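Local coordinates for protein 16S rRNA methylase (Escherichia coli, PDB 3P2E) that methylates the N1 position of adenine 1408 in the 16S rRNA of assembled 30S subunits, using S-adenosyl-L-methionine, and so confers aminoglycoside resistance, at residues I3-T7 with K8-L12; D15-T18 with E19-Q23; T109-E112 with Y113-P117. All coordinates share one frame; numbering follows the deposited sequence.

How the interactions relate
Interactions 1 and 2 are neighbours in the chain and in space: the hairpin of strands 3-5 and 8-10 leads through L12 almost directly into helix 14-21. The centres of the two interactions are 16 Å apart, and L12 CD2 lies 4.0 Å from L17 CD1. Interaction 3 stands apart, its centre 28 Å from that of interaction 1 and 31 Å from that of interaction 2, on the opposite side of the chain's centre from the latter. It is also the one that touches the bound S-adenosyl-L-homocysteine, through T109, L110 and Y113. The L4 side chain of the hairpin is about 11 Å from the ligand, and helix 14-21 lies away from the cofactor site.

Interaction 1: I3-T7 with K8-L12; sequences ILKGT and KTVDL
I3 and V10 face each other across two short antiparallel strands, 3-5 and 8-10, and carry most of the side-chain packing. The branch of I3 that does the work is CG1, which sits between its own backbone N and carbonyl carbon (chi1 67°). From there it comes within 3.5 Å of V10 CG2, and the two side chains meet at a slant; in V10, chi1 of -66° puts CG1 beside the backbone N and leaves CG2 between N and the carbonyl carbon. Further out, I3 CD1 reaches L12 CB at 3.8 Å, beyond the end of the second strand. K5 joins the same face: its CB lies 3.9 Å from V10 CG2, and a bend at chi3 brings CE back near that methyl, the two side chains crossing at about a right angle.

L4 and T9 occupy the other face as a non-hydrogen-bonded pair, with L4 CD2 3.7 Å from T9 OG1. That hydroxyl also shares a water with T7 O. L4 faces into the protein, buried against L61, S65 and I84, while T9 on the same face lies against L2 and K58.

The backbone is gripped at both ends. I3 and V10 exchange two nearly straight bonds, I3 N to V10 O at 2.9 Å and V10 N to I3 O at 2.8 Å. K5 N gives K8 O a 2.7 Å bond, whereas the return bond from K8 N to K5 O is longer and arrives from above the carbonyl plane, 57° out of it. That tilt belongs to the tight reversal, where G6 has positive phi and its carbonyl accepts a bond from S65 OG. Two residues, G6 and T7, link the paired K5 and K8: a two-residue beta hairpin closed by a type II' turn.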
loop_
_atom_site.group_PDB
_atom_site.type_symbol
_atom_site.label_atom_id
_atom_site.label_comp_id
_atom_site.label_asym_id
_atom_site.label_seq_id
_atom_site.Cartn_x
_atom_site.Cartn_y
_atom_site.Cartn_z
ATOM N N ILE A 3 -14.203 4.573 -6.337
ATOM C CA ILE A 3 -13.375 5.421 -5.491
ATOM C C ILE A 3 -14.272 6.178 -4.522
ATOM O O ILE A 3 -15.493 6.227 -4.696
ATOM C CB ILE A 3 -12.574 6.457 -6.308
ATOM C CG1 ILE A 3 -13.526 7.470 -6.947
ATOM C CG2 ILE A 3 -11.743 5.750 -7.370
ATOM C CD1 ILE A 3 -12.829 8.674 -7.548
ATOM N N LEU A 4 -13.666 6.762 -3.496
ATOM C CA LEU A 4 -14.417 7.526 -2.514
ATOM C C LEU A 4 -14.291 9.025 -2.731
ATOM O O LEU A 4 -13.193 9.545 -2.925
ATOM C CB LEU A 4 -13.938 7.213 -1.095
ATOM C CG LEU A 4 -14.353 5.903 -0.431
ATOM C CD1 LEU A 4 -13.814 5.893 0.997
ATOM C CD2 LEU A 4 -15.872 5.778 -0.415
ATOM N N LYS A 5 -15.428 9.706 -2.704
ATOM C CA LYS A 5 -15.476 11.155 -2.830
ATOM C C LYS A 5 -16.134 11.535 -1.512
ATOM O O LYS A 5 -17.357 11.603 -1.411
ATOM C CB LYS A 5 -16.350 11.577 -4.013
ATOM C CG LYS A 5 -16.483 13.087 -4.169
ATOM C CD LYS A 5 -17.209 13.468 -5.452
ATOM C CE LYS A 5 -16.394 13.096 -6.685
ATOM N NZ LYS A 5 -17.061 13.508 -7.952
ATOM N N GLY A 6 -15.317 11.766 -0.493
ATOM C CA GLY A 6 -15.876 12.061 0.810
ATOM C C GLY A 6 -16.389 10.720 1.306
ATOM O O GLY A 6 -15.652 9.736 1.278
ATOM N N THR A 7 -17.645 10.660 1.740
ATOM C CA THR A 7 -18.218 9.407 2.224
ATOM C C THR A 7 -19.014 8.707 1.127
ATOM O O THR A 7 -19.619 7.662 1.358
ATOM C CB THR A 7 -19.156 9.642 3.428
ATOM O OG1 THR A 7 -20.260 10.467 3.028
ATOM C CG2 THR A 7 -18.405 10.317 4.560
ATOM N N LYS A 8 -19.002 9.280 -0.070
ATOM C CA LYS A 8 -19.746 8.721 -1.193
ATOM C C LYS A 8 -18.871 7.931 -2.156
ATOM O O LYS A 8 -17.751 8.331 -2.466
ATOM C CB LYS A 8 -20.447 9.850 -1.955
ATOM C CG LYS A 8 -21.259 9.391 -3.154
ATOM C CD LYS A 8 -21.845 10.577 -3.905
ATOM C CE LYS A 8 -22.708 10.123 -5.072
ATOM N NZ LYS A 8 -23.876 9.316 -4.613
ATOM N N THR A 9 -19.386 6.801 -2.626
ATOM C CA THR A 9 -18.653 5.982 -3.579
ATOM C C THR A 9 -19.040 6.444 -4.981
ATOM O O THR A 9 -20.224 6.590 -5.289
ATOM C CB THR A 9 -19.003 4.486 -3.429
ATOM O OG1 THR A 9 -18.658 4.042 -2.110
ATOM C CG2 THR A 9 -18.239 3.656 -4.450
ATOM N N VAL A 10 -18.043 6.691 -5.824
ATOM C CA VAL A 10 -18.296 7.130 -7.190
ATOM C C VAL A 10 -17.393 6.391 -8.165
ATOM O O VAL A 10 -16.365 5.833 -7.778
ATOM C CB VAL A 10 -18.071 8.650 -7.348
ATOM C CG1 VAL A 10 -19.113 9.411 -6.544
ATOM C CG2 VAL A 10 -16.673 9.021 -6.889
ATOM N N ASP A 11 -17.781 6.384 -9.434
ATOM C CA ASP A 11 -17.001 5.698 -10.449
ATOM C C ASP A 11 -15.989 6.609 -11.127
ATOM O O ASP A 11 -16.315 7.726 -11.528
ATOM C CB ASP A 11 -17.923 5.097 -11.510
ATOM C CG ASP A 11 -17.158 4.358 -12.588
ATOM O OD1 ASP A 11 -16.499 3.349 -12.262
ATOM O OD2 ASP A 11 -17.208 4.791 -13.758
ATOM N N LEU A 12 -14.757 6.125 -11.234
ATOM C CA LEU A 12 -13.683 6.860 -11.893
ATOM C C LEU A 12 -13.252 5.998 -13.073
ATOM O O LEU A 12 -12.848 4.847 -12.899
ATOM C CB LEU A 12 -12.493 7.070 -10.949
ATOM C CG LEU A 12 -11.378 7.954 -11.523
ATOM C CD1 LEU A 12 -11.862 9.395 -11.571
ATOM C CD2 LEU A 12 -10.125 7.849 -10.669
HETATM O O HOH W 1 -20.172 5.242 0.556
#

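Interaction 2: D15-T18 with E19-Q23; sequences DELT and EIIGQ
Helix 14-21 is a short, largely solvent-facing alpha-helix, and this contact runs along most of its length, with L17 and I21 meeting one turn apart. The i to i+4 bonds run in sequence: E19 N to D15 O, I20 N to E16 O at 3.1 Å, and I21 N to L17 O at 2.9 Å, the last the straightest at 167°. The next one, G22 N to T18 O, is weak, its angle down to 131°.

L17 holds CG anti to its backbone N (chi1 179°), and chi2 then sets CD1 4.0 Å from I21 CD1, the two side chains lying askew to each other. The pair forms the apolar stripe by which the helix lies on the methyltransferase fold: L17 also rests on L12, L94 and I97, while I21 and its neighbour I20 touch F50 of strand 49-54. I20 CG1 bends back over the preceding turn, 3.2 Å from E16 O.

The polar residues lie on the outer side. E16 OE1 accepts the backbone N-H of S13, folding back over the start of the helix, and T18 OG1 bonds to K14 O one turn earlier. E19 CB packs 3.5 Å from E16 O.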
loop_
_atom_site.group_PDB
_atom_site.type_symbol
_atom_site.label_atom_id
_atom_site.label_comp_id
_atom_site.label_asym_id
_atom_site.label_seq_id
_atom_site.Cartn_x
_atom_site.Cartn_y
_atom_site.Cartn_z
ATOM N N ASP A 15 -9.916 6.774 -18.374
ATOM C CA ASP A 15 -9.528 8.045 -18.973
ATOM C C ASP A 15 -9.433 9.162 -17.939
ATOM O O ASP A 15 -8.561 10.023 -18.027
ATOM C CB ASP A 15 -10.512 8.447 -20.077
ATOM C CG ASP A 15 -10.431 7.541 -21.291
ATOM O OD1 ASP A 15 -9.303 7.214 -21.714
ATOM O OD2 ASP A 15 -11.492 7.164 -21.832
ATOM N N GLU A 16 -10.329 9.150 -16.958
ATOM C CA GLU A 16 -10.308 10.175 -15.924
ATOM C C GLU A 16 -9.062 10.011 -15.063
ATOM O O GLU A 16 -8.421 10.991 -14.684
ATOM C CB GLU A 16 -11.561 10.080 -15.052
ATOM C CG GLU A 16 -12.848 10.376 -15.802
ATOM C CD GLU A 16 -14.058 10.385 -14.898
ATOM O OE1 GLU A 16 -14.367 9.332 -14.303
ATOM O OE2 GLU A 16 -14.701 11.450 -14.778
ATOM N N LEU A 17 -8.721 8.763 -14.762
ATOM C CA LEU A 17 -7.547 8.466 -13.950
ATOM C C LEU A 17 -6.284 8.930 -14.668
ATOM O O LEU A 17 -5.407 9.549 -14.070
ATOM C CB LEU A 17 -7.465 6.963 -13.681
ATOM C CG LEU A 17 -6.273 6.477 -12.854
ATOM C CD1 LEU A 17 -6.291 7.125 -11.475
ATOM C CD2 LEU A 17 -6.339 4.960 -12.737
ATOM N N THR A 18 -6.203 8.631 -15.959
ATOM C CA THR A 18 -5.047 9.016 -16.757
ATOM C C THR A 18 -4.848 10.529 -16.734
ATOM O O THR A 18 -3.721 11.015 -16.644
ATOM C CB THR A 18 -5.206 8.540 -18.216
ATOM O OG1 THR A 18 -5.315 7.110 -18.241
ATOM C CG2 THR A 18 -4.003 8.966 -19.057
ATOM N N GLU A 19 -5.950 11.269 -16.794
ATOM C CA GLU A 19 -5.895 12.725 -16.784
ATOM C C GLU A 19 -5.318 13.222 -15.461
ATOM O O GLU A 19 -4.473 14.118 -15.438
ATOM C CB GLU A 19 -7.300 13.298 -17.010
ATOM C CG GLU A 19 -7.343 14.793 -17.301
ATOM C CD GLU A 19 -7.297 15.647 -16.048
ATOM O OE1 GLU A 19 -7.222 16.887 -16.179
ATOM O OE2 GLU A 19 -7.343 15.083 -14.934
ATOM N N ILE A 20 -5.774 12.630 -14.363
ATOM C CA ILE A 20 -5.301 13.005 -13.033
ATOM C C ILE A 20 -3.812 12.698 -12.888
ATOM O O ILE A 20 -3.046 13.524 -12.392
ATOM C CB ILE A 20 -6.076 12.246 -11.938
ATOM C CG1 ILE A 20 -7.572 12.544 -12.057
ATOM C CG2 ILE A 20 -5.559 12.640 -10.565
ATOM C CD1 ILE A 20 -7.921 14.016 -11.956
ATOM N N ILE A 21 -3.411 11.508 -13.324
ATOM C CA ILE A 21 -2.012 11.087 -13.249
ATOM C C ILE A 21 -1.104 12.054 -14.017
ATOM O O ILE A 21 0.077 12.200 -13.698
ATOM C CB ILE A 21 -1.814 9.676 -13.858
ATOM C CG1 ILE A 21 -2.751 8.672 -13.188
ATOM C CG2 ILE A 21 -0.368 9.235 -13.695
ATOM C CD1 ILE A 21 -2.522 8.507 -11.716
ATOM N N GLY A 22 -1.672 12.709 -15.024
ATOM C CA GLY A 22 -0.918 13.635 -15.852
ATOM C C GLY A 22 -0.074 14.703 -15.180
ATOM O O GLY A 22 1.000 15.041 -15.679
ATOM N N GLN A 23 -0.542 15.251 -14.063
ATOM C CA GLN A 23 0.211 16.296 -13.377
ATOM C C GLN A 23 1.244 15.767 -12.392
ATOM O O GLN A 23 1.794 16.531 -11.600
ATOM C CB GLN A 23 -0.740 17.245 -12.649
ATOM C CG GLN A 23 -1.658 18.027 -13.567
ATOM C CD GLN A 23 -2.331 19.181 -12.856
ATOM O OE1 GLN A 23 -1.665 20.096 -12.370
ATOM N NE2 GLN A 23 -3.657 19.145 -12.789
#

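Interaction 3: T109-E112 with Y113-P117; sequences TLLE and YVIKP. With SAH (S-adenosyl-L-homocysteine), chain C.
T109 and Y113 sit one turn apart on helix 108-115, where the helix meets the bound S-adenosyl-L-homocysteine. Among the polar contacts, the ligand comes first: SAH N6 donates a nearly linear 2.9 Å bond (176°) to T109 OG1. The hydroxyl is turned to the ligand by placing OG1 between the backbone N and carbonyl carbon of T109 (chi1 61°). At its outer end the Y113 ring is held by its hydroxyl, which is hydrogen-bonded to E88 OE2; E88 also bonds the ligand through OE1, so Y113, which borders the ligand itself, also positions a glutamate that binds it.

The backbone bonds follow the alpha-helical pattern, V114 N to L110 O, I115 N to L111 O at 2.9 Å, and K116 N to E112 O. The K116 chain, bent at chi3 and chi4, curls so that NZ bonds P117 O at 2.9 Å, next to the cis peptide bond before P117.

Van der Waals contacts do the rest. L110 CB lies 3.5 Å from SAH N7 and its CD2 4.0 Å from SAH C4, so the leucine rests against the adenine. Y113 CE2 lies 3.7 Å from SAH N6, obliquely to the ring. Apolar packing joins L111 CD1 to I115 CG1, one turn later, at 3.6 Å, and both side chains also touch T139 of strand 133-139, pinning the helix to the sheet. T109, L110 and Y113 line the adenine end of the cofactor pocket, with the backbone O of L104 also bonding the ligand, at the end of strand 98-104 of the Rossmann-like fold of S-adenosylmethionine-dependent methyltransferases.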
loop_
_atom_site.group_PDB
_atom_site.type_symbol
_atom_site.label_atom_id
_atom_site.label_comp_id
_atom_site.label_asym_id
_atom_site.label_seq_id
_atom_site.Cartn_x
_atom_site.Cartn_y
_atom_site.Cartn_z
ATOM N N THR A 109 -6.657 -11.728 5.527
ATOM C CA THR A 109 -6.250 -12.455 4.332
ATOM C C THR A 109 -5.041 -11.845 3.624
ATOM O O THR A 109 -4.209 -12.571 3.093
ATOM C CB THR A 109 -7.421 -12.597 3.322
ATOM O OG1 THR A 109 -7.863 -11.304 2.895
ATOM C CG2 THR A 109 -8.589 -13.324 3.970
ATOM N N LEU A 110 -4.927 -10.520 3.632
ATOM C CA LEU A 110 -3.800 -9.877 2.961
ATOM C C LEU A 110 -2.477 -10.296 3.592
ATOM O O LEU A 110 -1.486 -10.517 2.888
ATOM C CB LEU A 110 -3.938 -8.348 2.996
ATOM C CG LEU A 110 -2.896 -7.564 2.189
ATOM C CD1 LEU A 110 -2.861 -8.065 0.749
ATOM C CD2 LEU A 110 -3.230 -6.073 2.231
ATOM N N LEU A 111 -2.452 -10.409 4.915
ATOM C CA LEU A 111 -1.230 -10.830 5.586
ATOM C C LEU A 111 -0.834 -12.227 5.104
ATOM O O LEU A 111 0.328 -12.475 4.786
ATOM C CB LEU A 111 -1.417 -10.833 7.109
ATOM C CG LEU A 111 -0.255 -11.417 7.927
ATOM C CD1 LEU A 111 1.006 -10.611 7.698
ATOM C CD2 LEU A 111 -0.621 -11.418 9.410
ATOM N N GLU A 112 -1.802 -13.137 5.030
ATOM C CA GLU A 112 -1.503 -14.493 4.583
ATOM C C GLU A 112 -1.016 -14.531 3.130
ATOM O O GLU A 112 -0.126 -15.309 2.793
ATOM C CB GLU A 112 -2.725 -15.408 4.754
ATOM C CG GLU A 112 -3.785 -15.274 3.680
ATOM C CD GLU A 112 -4.846 -16.358 3.769
ATOM O OE1 GLU A 112 -4.481 -17.553 3.754
ATOM O OE2 GLU A 112 -6.045 -16.016 3.847
ATOM N N TYR A 113 -1.575 -13.684 2.269
ATOM C CA TYR A 113 -1.147 -13.672 0.869
ATOM C C TYR A 113 0.321 -13.277 0.758
ATOM O O TYR A 113 1.033 -13.737 -0.136
ATOM C CB TYR A 113 -1.985 -12.697 0.036
ATOM C CG TYR A 113 -3.452 -13.056 -0.048
ATOM C CD1 TYR A 113 -3.874 -14.383 0.047
ATOM C CD2 TYR A 113 -4.418 -12.071 -0.245
ATOM C CE1 TYR A 113 -5.223 -14.719 -0.050
ATOM C CE2 TYR A 113 -5.767 -12.398 -0.349
ATOM C CZ TYR A 113 -6.162 -13.723 -0.248
ATOM O OH TYR A 113 -7.497 -14.052 -0.341
ATOM N N VAL A 114 0.771 -12.417 1.662
ATOM C CA VAL A 114 2.157 -11.977 1.635
ATOM C C VAL A 114 3.101 -12.992 2.275
ATOM O O VAL A 114 4.163 -13.283 1.731
ATOM C CB VAL A 114 2.331 -10.611 2.362
ATOM C CG1 VAL A 114 3.807 -10.240 2.439
ATOM C CG2 VAL A 114 1.564 -9.526 1.623
ATOM N N ILE A 115 2.699 -13.543 3.417
ATOM C CA ILE A 115 3.544 -14.482 4.158
ATOM C C ILE A 115 3.629 -15.927 3.672
ATOM O O ILE A 115 4.693 -16.549 3.773
ATOM C CB ILE A 115 3.141 -14.516 5.654
ATOM C CG1 ILE A 115 3.137 -13.098 6.226
ATOM C CG2 ILE A 115 4.113 -15.387 6.440
ATOM C CD1 ILE A 115 4.418 -12.355 6.023
ATOM N N LYS A 116 2.530 -16.468 3.153
ATOM C CA LYS A 116 2.516 -17.861 2.703
ATOM C C LYS A 116 3.640 -18.223 1.728
ATOM O O LYS A 116 4.438 -19.122 2.002
ATOM C CB LYS A 116 1.150 -18.212 2.099
ATOM C CG LYS A 116 0.953 -19.701 1.849
ATOM C CD LYS A 116 -0.494 -20.025 1.503
ATOM C CE LYS A 116 -0.907 -19.438 0.161
ATOM N NZ LYS A 116 -0.197 -20.087 -0.977
ATOM N N PRO A 117 3.708 -17.558 0.566
ATOM C CA PRO A 117 2.830 -16.498 0.058
ATOM C C PRO A 117 1.842 -17.108 -0.931
ATOM O O PRO A 117 1.980 -18.269 -1.315
ATOM C CB PRO A 117 3.806 -15.568 -0.637
ATOM C CG PRO A 117 4.727 -16.558 -1.299
ATOM C CD PRO A 117 4.964 -17.595 -0.209
HETATM N N SAH C . -1.797 -0.484 5.956
HETATM C CA SAH C . -2.608 -0.310 7.043
HETATM C CB SAH C . -3.148 -1.660 7.520
HETATM C CG SAH C . -4.366 -1.672 8.395
HETATM S SD SAH C . -4.973 -3.239 8.926
HETATM C C SAH C . -1.827 0.530 8.145
HETATM O O SAH C . -2.637 1.100 8.745
HETATM O OXT SAH C . -0.689 0.534 8.297
HETATM C "C5'" SAH C . -5.079 -4.407 7.563
HETATM C "C4'" SAH C . -5.902 -3.717 6.379
HETATM O "O4'" SAH C . -5.773 -4.683 5.327
HETATM C "C3'" SAH C . -7.379 -3.513 6.648
HETATM O "O3'" SAH C . -7.753 -2.113 6.451
HETATM C "C2'" SAH C . -8.095 -4.531 5.686
HETATM O "O2'" SAH C . -9.352 -4.134 5.183
HETATM C "C1'" SAH C . -7.032 -4.726 4.584
HETATM N N9 SAH C . -7.136 -6.051 3.852
HETATM C C8 SAH C . -7.270 -7.322 4.428
HETATM N N7 SAH C . -7.395 -8.280 3.526
HETATM C C5 SAH C . -7.333 -7.543 2.296
HETATM C C6 SAH C . -7.420 -8.088 0.969
HETATM N N6 SAH C . -7.579 -9.413 0.740
HETATM N N1 SAH C . -7.329 -7.143 -0.037
HETATM C C2 SAH C . -7.165 -5.774 0.210
HETATM N N3 SAH C . -7.081 -5.258 1.500
HETATM C C4 SAH C . -7.177 -6.218 2.476
#